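Local coordinates for isoflavone reductase (Medicago sativa, PDB 2GAS), which catalyses the NADPH-dependent reduction of 2'-hydroxyisoflavones to chiral isoflavanones, a late step in the synthesis of the phytoalexin medicarpin, at residues A[160-165]-A[264-269]; A[225-230]-A[236-241]; A[148-153]-A[199-204]. All coordinates share one frame; numbering follows the deposited sequence.

Contact 1. Residues A[160-165]-A[264-269]; sequences LRNLAQ and ALYHSQ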
# COMPACT_ATOMS: atom_id res chain seq x y z
N LEU A 160 3.50 -10.20 6.51
CA LEU A 160 4.62 -10.86 7.14
C LEU A 160 4.51 -11.02 8.65
O LEU A 160 5.00 -12.01 9.20
CB LEU A 160 5.92 -10.12 6.80
CG LEU A 160 7.22 -10.88 7.06
CD1 LEU A 160 7.20 -12.21 6.31
CD2 LEU A 160 8.41 -10.03 6.61
N ARG A 161 3.88 -10.06 9.32
CA ARG A 161 3.77 -10.13 10.77
C ARG A 161 3.21 -11.45 11.29
O ARG A 161 3.64 -11.94 12.33
CB ARG A 161 2.91 -8.99 11.31
CG ARG A 161 2.87 -9.01 12.82
CD ARG A 161 2.14 -7.82 13.39
NE ARG A 161 2.12 -7.91 14.85
CZ ARG A 161 1.66 -6.96 15.65
NH1 ARG A 161 1.19 -5.83 15.13
NH2 ARG A 161 1.67 -7.13 16.96
N ASN A 162 2.24 -12.03 10.59
CA ASN A 162 1.71 -13.30 11.06
C ASN A 162 1.97 -14.42 10.07
O ASN A 162 1.28 -15.44 10.09
CB ASN A 162 0.22 -13.19 11.39
CG ASN A 162 -0.63 -12.83 10.19
OD1 ASN A 162 -1.85 -12.74 10.31
ND2 ASN A 162 0.00 -12.62 9.04
N LEU A 163 2.98 -14.23 9.22
CA LEU A 163 3.33 -15.22 8.21
C LEU A 163 2.11 -15.69 7.43
O LEU A 163 1.97 -16.88 7.12
CB LEU A 163 4.03 -16.42 8.86
CG LEU A 163 5.55 -16.32 9.04
CD1 LEU A 163 5.94 -15.00 9.68
CD2 LEU A 163 6.03 -17.50 9.90
N ALA A 164 1.23 -14.74 7.11
CA ALA A 164 0.01 -15.02 6.36
C ALA A 164 -0.85 -16.12 6.97
O ALA A 164 -1.48 -16.90 6.24
CB ALA A 164 0.37 -15.38 4.92
N GLN A 165 -0.89 -16.19 8.29
CA GLN A 165 -1.69 -17.20 8.99
C GLN A 165 -3.00 -16.61 9.49
O GLN A 165 -3.02 -15.49 10.01
CB GLN A 165 -0.92 -17.76 10.18
CG GLN A 165 0.41 -18.41 9.83
CD GLN A 165 0.25 -19.61 8.92
OE1 GLN A 165 0.59 -19.55 7.74
NE2 GLN A 165 -0.27 -20.69 9.47
N ALA A 264 -8.87 -15.13 0.14
CA ALA A 264 -8.77 -14.82 -1.28
C ALA A 264 -7.54 -13.93 -1.51
O ALA A 264 -6.85 -14.06 -2.51
CB ALA A 264 -10.03 -14.13 -1.77
N LEU A 265 -7.29 -13.02 -0.56
CA LEU A 265 -6.13 -12.14 -0.67
C LEU A 265 -4.86 -12.99 -0.63
O LEU A 265 -3.97 -12.81 -1.46
CB LEU A 265 -6.14 -11.13 0.49
CG LEU A 265 -5.04 -10.08 0.50
CD1 LEU A 265 -5.06 -9.27 -0.78
CD2 LEU A 265 -5.24 -9.17 1.71
N TYR A 266 -4.78 -13.92 0.33
CA TYR A 266 -3.62 -14.80 0.46
C TYR A 266 -3.48 -15.71 -0.76
O TYR A 266 -2.38 -15.99 -1.21
CB TYR A 266 -3.75 -15.67 1.71
CG TYR A 266 -3.73 -14.93 3.02
CD1 TYR A 266 -4.34 -15.47 4.15
CD2 TYR A 266 -3.09 -13.70 3.15
CE1 TYR A 266 -4.33 -14.81 5.37
CE2 TYR A 266 -3.07 -13.02 4.38
CZ TYR A 266 -3.69 -13.59 5.48
OH TYR A 266 -3.70 -12.94 6.69
N HIS A 267 -4.61 -16.19 -1.28
CA HIS A 267 -4.60 -17.05 -2.46
C HIS A 267 -3.89 -16.35 -3.62
O HIS A 267 -3.03 -16.91 -4.28
CB HIS A 267 -6.04 -17.41 -2.85
CG HIS A 267 -6.18 -17.97 -4.23
ND1 HIS A 267 -5.87 -19.27 -4.56
CD2 HIS A 267 -6.61 -17.39 -5.38
CE1 HIS A 267 -6.09 -19.47 -5.85
NE2 HIS A 267 -6.54 -18.34 -6.37
N SER A 268 -4.27 -15.10 -3.86
CA SER A 268 -3.68 -14.33 -4.94
C SER A 268 -2.19 -14.06 -4.70
O SER A 268 -1.39 -14.12 -5.62
CB SER A 268 -4.43 -12.99 -5.07
OG SER A 268 -3.81 -12.15 -6.04
N GLN A 269 -1.83 -13.80 -3.45
CA GLN A 269 -0.44 -13.48 -3.10
C GLN A 269 0.46 -14.71 -2.94
O GLN A 269 1.62 -14.69 -3.34
CB GLN A 269 -0.43 -12.65 -1.81
CG GLN A 269 0.88 -11.90 -1.48
CD GLN A 269 1.76 -12.64 -0.47
OE1 GLN A 269 1.26 -13.43 0.34
NE2 GLN A 269 3.06 -12.36 -0.49
O HOH W 1 -4.62 -13.60 9.30
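Tyr266 reaches out from its helix and lays one face of its phenol ring against Ala164. The methyl CB of Ala164 stands 4.3 Å from the centroid of the Tyr266 ring and only 14° off its normal, a CH-pi contact over the face. The carbonyl of the same residue lies over that face too, but displaced toward the rim, with Ala164 O 3.6 Å from Tyr266 CE1. One alanine thus offers the ring both its methyl and its backbone. With CG anti to its own carbonyl carbon (chi1 -65°), the tyrosine extends from the helix toward the turn, and its hydroxyl passes beyond Ala164. There it meets a water at the ring edge, in the ring plane, 2.8 Å from Tyr266 OH. The same water donates to Gln165 O at 2.6 Å, so the polar end of the ring is tied to the backbone just past the residue that packs on its face. Replacing the tyrosine by an alanine would probably expose the Ala164 methyl to a gap and leave the bridging water without its phenol partner.

Ala164 is presented by a tightly folded backbone. A type I turn runs from Leu160 to Leu163, and Leu163, with positive phi, is the C-prime residue of a Schellman motif that ends helix 156-160. Gln165 N then bonds to Asn162 O at 2.9 Å, continuing the tight winding past the helix end. The side chain of Leu163 packs on Val226 and Trp230 of helix 223-234, while Leu160 reaches helix 299-303. Tyr266 also touches Leu166, so helix 259-271 leans on the beginning of the loop that leads to strand 175-179.

Contact 2. Residues A[225-230]-A[236-241]; sequences EVIALW and KTLEKT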
# COMPACT_ATOMS: atom_id res chain seq x y z
N GLU A 225 10.59 -19.85 1.85
CA GLU A 225 11.78 -19.08 2.20
C GLU A 225 11.52 -18.21 3.43
O GLU A 225 12.40 -18.05 4.28
CB GLU A 225 12.22 -18.22 1.00
CG GLU A 225 12.85 -19.04 -0.11
CD GLU A 225 13.08 -18.26 -1.39
OE1 GLU A 225 13.93 -18.68 -2.20
OE2 GLU A 225 12.41 -17.23 -1.60
N VAL A 226 10.31 -17.66 3.53
CA VAL A 226 9.94 -16.84 4.68
C VAL A 226 9.98 -17.71 5.95
O VAL A 226 10.56 -17.33 6.97
CB VAL A 226 8.50 -16.26 4.52
CG1 VAL A 226 8.00 -15.70 5.84
CG2 VAL A 226 8.50 -15.16 3.46
N ILE A 227 9.35 -18.88 5.87
CA ILE A 227 9.30 -19.80 7.00
C ILE A 227 10.71 -20.25 7.42
O ILE A 227 11.01 -20.32 8.61
CB ILE A 227 8.42 -21.03 6.66
CG1 ILE A 227 6.96 -20.58 6.53
CG2 ILE A 227 8.56 -22.10 7.73
CD1 ILE A 227 6.04 -21.66 6.00
N ALA A 228 11.56 -20.56 6.45
CA ALA A 228 12.92 -20.99 6.76
C ALA A 228 13.69 -19.85 7.45
O ALA A 228 14.49 -20.09 8.36
CB ALA A 228 13.64 -21.42 5.48
N LEU A 229 13.45 -18.62 7.01
CA LEU A 229 14.10 -17.46 7.60
C LEU A 229 13.70 -17.32 9.08
O LEU A 229 14.54 -17.11 9.95
CB LEU A 229 13.71 -16.19 6.84
CG LEU A 229 14.22 -14.86 7.39
CD1 LEU A 229 15.74 -14.90 7.47
CD2 LEU A 229 13.75 -13.71 6.50
N TRP A 230 12.40 -17.44 9.34
CA TRP A 230 11.88 -17.33 10.70
C TRP A 230 12.40 -18.46 11.58
O TRP A 230 12.77 -18.24 12.73
CB TRP A 230 10.35 -17.33 10.66
CG TRP A 230 9.68 -17.30 12.01
CD1 TRP A 230 8.80 -18.22 12.51
CD2 TRP A 230 9.80 -16.28 13.01
NE1 TRP A 230 8.37 -17.84 13.76
CE2 TRP A 230 8.97 -16.65 14.09
CE3 TRP A 230 10.54 -15.09 13.11
CZ2 TRP A 230 8.84 -15.87 15.25
CZ3 TRP A 230 10.41 -14.31 14.26
CH2 TRP A 230 9.57 -14.71 15.31
N LYS A 236 14.15 -23.16 15.88
CA LYS A 236 13.35 -24.38 15.94
C LYS A 236 12.61 -24.57 14.63
O LYS A 236 12.43 -23.61 13.88
CB LYS A 236 12.36 -24.36 17.11
CG LYS A 236 11.31 -23.28 17.05
CD LYS A 236 10.22 -23.52 18.10
CE LYS A 236 9.36 -24.73 17.75
NZ LYS A 236 8.15 -24.83 18.60
N THR A 237 12.21 -25.81 14.36
CA THR A 237 11.51 -26.13 13.12
C THR A 237 10.01 -26.14 13.33
O THR A 237 9.51 -26.77 14.27
CB THR A 237 11.93 -27.52 12.60
OG1 THR A 237 13.35 -27.55 12.43
CG2 THR A 237 11.27 -27.81 11.26
N LEU A 238 9.29 -25.46 12.45
CA LEU A 238 7.84 -25.41 12.55
C LEU A 238 7.19 -26.61 11.88
O LEU A 238 7.69 -27.13 10.89
CB LEU A 238 7.30 -24.15 11.86
CG LEU A 238 7.72 -22.76 12.35
CD1 LEU A 238 6.98 -21.69 11.54
CD2 LEU A 238 7.42 -22.62 13.82
N GLU A 239 6.08 -27.06 12.44
CA GLU A 239 5.34 -28.16 11.85
C GLU A 239 4.70 -27.51 10.62
O GLU A 239 4.23 -26.38 10.69
CB GLU A 239 4.27 -28.67 12.81
CG GLU A 239 4.85 -29.41 14.00
CD GLU A 239 3.79 -29.91 14.96
OE1 GLU A 239 2.64 -30.11 14.52
OE2 GLU A 239 4.11 -30.12 16.14
N LYS A 240 4.71 -28.22 9.50
CA LYS A 240 4.16 -27.66 8.27
C LYS A 240 3.07 -28.49 7.61
O LYS A 240 3.16 -29.72 7.53
CB LYS A 240 5.28 -27.44 7.25
CG LYS A 240 6.44 -26.60 7.75
CD LYS A 240 7.57 -26.59 6.74
CE LYS A 240 8.78 -25.84 7.27
NZ LYS A 240 9.25 -26.44 8.54
N THR A 241 2.05 -27.80 7.13
CA THR A 241 0.94 -28.42 6.42
C THR A 241 0.76 -27.62 5.14
O THR A 241 0.61 -26.40 5.19
CB THR A 241 -0.36 -28.35 7.25
OG1 THR A 241 -0.23 -29.17 8.41
CG2 THR A 241 -1.55 -28.84 6.42
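Leu238 CD1 is the hub of the close-packed part, a single methyl that meets two residues of the helix. Leu238 CD1 lies 4.1 Å from Ile227 CG2 and 4.0 Å from Trp230 CD1, approaching the indole at its edge and near the ring plane. Ile227 CG2, anti to the backbone N, is the branch that does the touching. The indole is held by a hydrogen bond from Trp230 NE1 to Pro172 O.

The two segments form a helix-to-strand connection: helix 223-234 turns back through a short loop into strand 239-243, which pairs in parallel with strand 175-179. Ile227 also rests on Val176 and Ile178 of that neighbouring strand, which places the helix against this small sheet.

On the solvent side the packing passes to Lys240, which is partly exposed. Its aliphatic chain and Ile227 slide past each other in opposite directions, and Lys240 CE comes to 3.8 Å from Ile227 CG2. A bend at the last torsion (chi4 57°) turns the ammonium back to the backbone just before the strand, where Lys240 NZ donates a hydrogen bond to Leu238 O at 2.9 Å, tilted 20° from the carbonyl plane. Glu231 completes the grip with a salt bridge to Lys240 and accepts a bond from Leu238 N.

Contact 3. Residues A[148-153]-A[199-204]; sequences TYLCCH and IRAAND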
# COMPACT_ATOMS: atom_id res chain seq x y z
N THR A 148 0.55 8.22 -11.06
CA THR A 148 1.56 7.24 -10.67
C THR A 148 0.82 6.24 -9.79
O THR A 148 0.14 6.63 -8.84
CB THR A 148 2.73 7.83 -9.87
OG1 THR A 148 3.46 8.75 -10.70
CG2 THR A 148 3.69 6.71 -9.43
N TYR A 149 0.91 4.96 -10.15
CA TYR A 149 0.26 3.90 -9.39
C TYR A 149 1.35 3.24 -8.56
O TYR A 149 2.25 2.61 -9.11
CB TYR A 149 -0.36 2.87 -10.34
CG TYR A 149 -1.35 3.45 -11.33
CD1 TYR A 149 -1.45 2.92 -12.61
CD2 TYR A 149 -2.19 4.51 -10.97
CE1 TYR A 149 -2.37 3.43 -13.53
CE2 TYR A 149 -3.11 5.02 -11.88
CZ TYR A 149 -3.20 4.48 -13.15
OH TYR A 149 -4.11 4.99 -14.04
N LEU A 150 1.27 3.40 -7.24
CA LEU A 150 2.29 2.84 -6.35
C LEU A 150 1.88 1.43 -5.93
O LEU A 150 1.03 1.24 -5.08
CB LEU A 150 2.45 3.76 -5.13
CG LEU A 150 3.72 3.69 -4.27
CD1 LEU A 150 3.85 2.30 -3.64
CD2 LEU A 150 4.93 4.01 -5.11
N CYS A 151 2.50 0.44 -6.56
CA CYS A 151 2.21 -0.96 -6.28
C CYS A 151 3.30 -1.52 -5.38
O CYS A 151 4.33 -2.01 -5.85
CB CYS A 151 2.14 -1.73 -7.61
SG CYS A 151 0.99 -0.96 -8.79
N CYS A 152 3.05 -1.45 -4.07
CA CYS A 152 4.02 -1.90 -3.08
C CYS A 152 3.83 -3.33 -2.61
O CYS A 152 4.57 -3.82 -1.76
CB CYS A 152 3.99 -0.98 -1.86
SG CYS A 152 2.38 -0.92 -1.04
N HIS A 153 2.82 -4.00 -3.16
CA HIS A 153 2.55 -5.38 -2.80
C HIS A 153 2.29 -5.62 -1.31
O HIS A 153 1.49 -4.91 -0.71
CB HIS A 153 3.65 -6.27 -3.36
CG HIS A 153 3.60 -6.38 -4.86
ND1 HIS A 153 2.58 -7.05 -5.51
CD2 HIS A 153 4.34 -5.79 -5.82
CE1 HIS A 153 2.69 -6.86 -6.81
NE2 HIS A 153 3.75 -6.10 -7.03
N ILE A 199 7.41 8.85 -1.91
CA ILE A 199 7.89 10.21 -2.07
C ILE A 199 9.01 10.26 -3.11
O ILE A 199 9.11 11.22 -3.87
CB ILE A 199 8.36 10.80 -0.71
CG1 ILE A 199 7.15 11.06 0.20
CG2 ILE A 199 9.10 12.12 -0.93
CD1 ILE A 199 6.31 9.86 0.50
N ARG A 200 9.84 9.22 -3.17
CA ARG A 200 10.89 9.17 -4.18
C ARG A 200 10.22 9.22 -5.55
O ARG A 200 10.66 9.93 -6.45
CB ARG A 200 11.71 7.89 -4.06
CG ARG A 200 12.83 7.95 -3.04
CD ARG A 200 13.92 8.92 -3.47
NE ARG A 200 15.14 8.23 -3.89
CZ ARG A 200 15.69 8.37 -5.09
NH1 ARG A 200 15.13 9.16 -5.99
NH2 ARG A 200 16.81 7.72 -5.39
N ALA A 201 9.14 8.46 -5.70
CA ALA A 201 8.39 8.42 -6.95
C ALA A 201 7.74 9.77 -7.23
O ALA A 201 7.74 10.25 -8.36
CB ALA A 201 7.32 7.31 -6.89
N ALA A 202 7.21 10.40 -6.18
CA ALA A 202 6.54 11.69 -6.34
C ALA A 202 7.49 12.75 -6.90
O ALA A 202 7.11 13.55 -7.75
CB ALA A 202 5.99 12.15 -5.00
N ASN A 203 8.74 12.72 -6.43
CA ASN A 203 9.75 13.68 -6.86
C ASN A 203 10.51 13.28 -8.12
O ASN A 203 11.38 14.02 -8.59
CB ASN A 203 10.76 13.92 -5.72
CG ASN A 203 10.16 14.67 -4.55
OD1 ASN A 203 9.49 15.68 -4.74
ND2 ASN A 203 10.39 14.17 -3.34
N ASP A 204 10.17 12.12 -8.67
CA ASP A 204 10.83 11.61 -9.87
C ASP A 204 9.98 11.85 -11.12
O ASP A 204 8.95 11.20 -11.31
CB ASP A 204 11.11 10.11 -9.70
CG ASP A 204 11.71 9.47 -10.93
OD1 ASP A 204 12.18 10.20 -11.83
OD2 ASP A 204 11.74 8.22 -11.00
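Strand 148-151 belongs to the parallel layer of the NADP-binding Rossmann-type domain, and helix 191-202 packs on one side of it. The helix meets the strand through Ala201, whose CB points at the strand and faces the ends of two side chains, Thr148 and Leu150. These two are separated by one residue, so both project toward the helix, whereas Tyr149 between them is turned from it.

The touches are light and entirely apolar. Leu150 CD2 comes to 4.4 Å from Ala201 CB, and Thr148 CG2 lies at 4.5 Å from the same Ala201 CB. The leucine has its CG anti to the backbone N (chi1 -161°), which carries its branched end out toward the helix. For the threonine, the methyl is the part that faces the alanine; the hydroxyl is used otherwise, with Thr148 OG1 bonded to Thr207 O. The backbones are nearest where Thr148 CA and Ala201 CA stand 7.9 Å apart, a separation bridged by the small alanine methyl and the longer side chains of the strand.

The end of the helix is well bonded. Asn203 N reaches Ile199 O at 3.0 Å and Asp204 N reaches Ala201 O at 3.1 Å. Phe109 of strand 107-109 packs on both Ala201 and Ala202, and Ile199 faces helix 15-25, which follows the glycine-rich loop inferred to bind NADP. Leu150 itself sits about 8 Å, side chain to side chain, from Ile14 of that loop and from Arg137, assigned to the NADP site by similarity. A helix packed on a parallel sheet through an alanine methyl and the methyls of branched side chains is the layered alpha/beta packing of the Rossmann fold.

From the N terminus, the first of these segments is 148-153, and contact 3 closes its loop when helix 191-202 returns to that strand. Before it closes, segment 160-165 has already opened the longer loop of contact 1, which ends only at helix 259-271, so contacts 1 and 3 cross along the chain. Contact 2 is nested inside the loop of contact 1 and follows contact 3 in series, joining helix 223-234 to the strand just after it. Contacts 1 and 2 touch where the turn after helix 156-160 meets helix 223-234. Contact 3 lies on the opposite side of the chain's centre from contact 1, in the nucleotide-binding part.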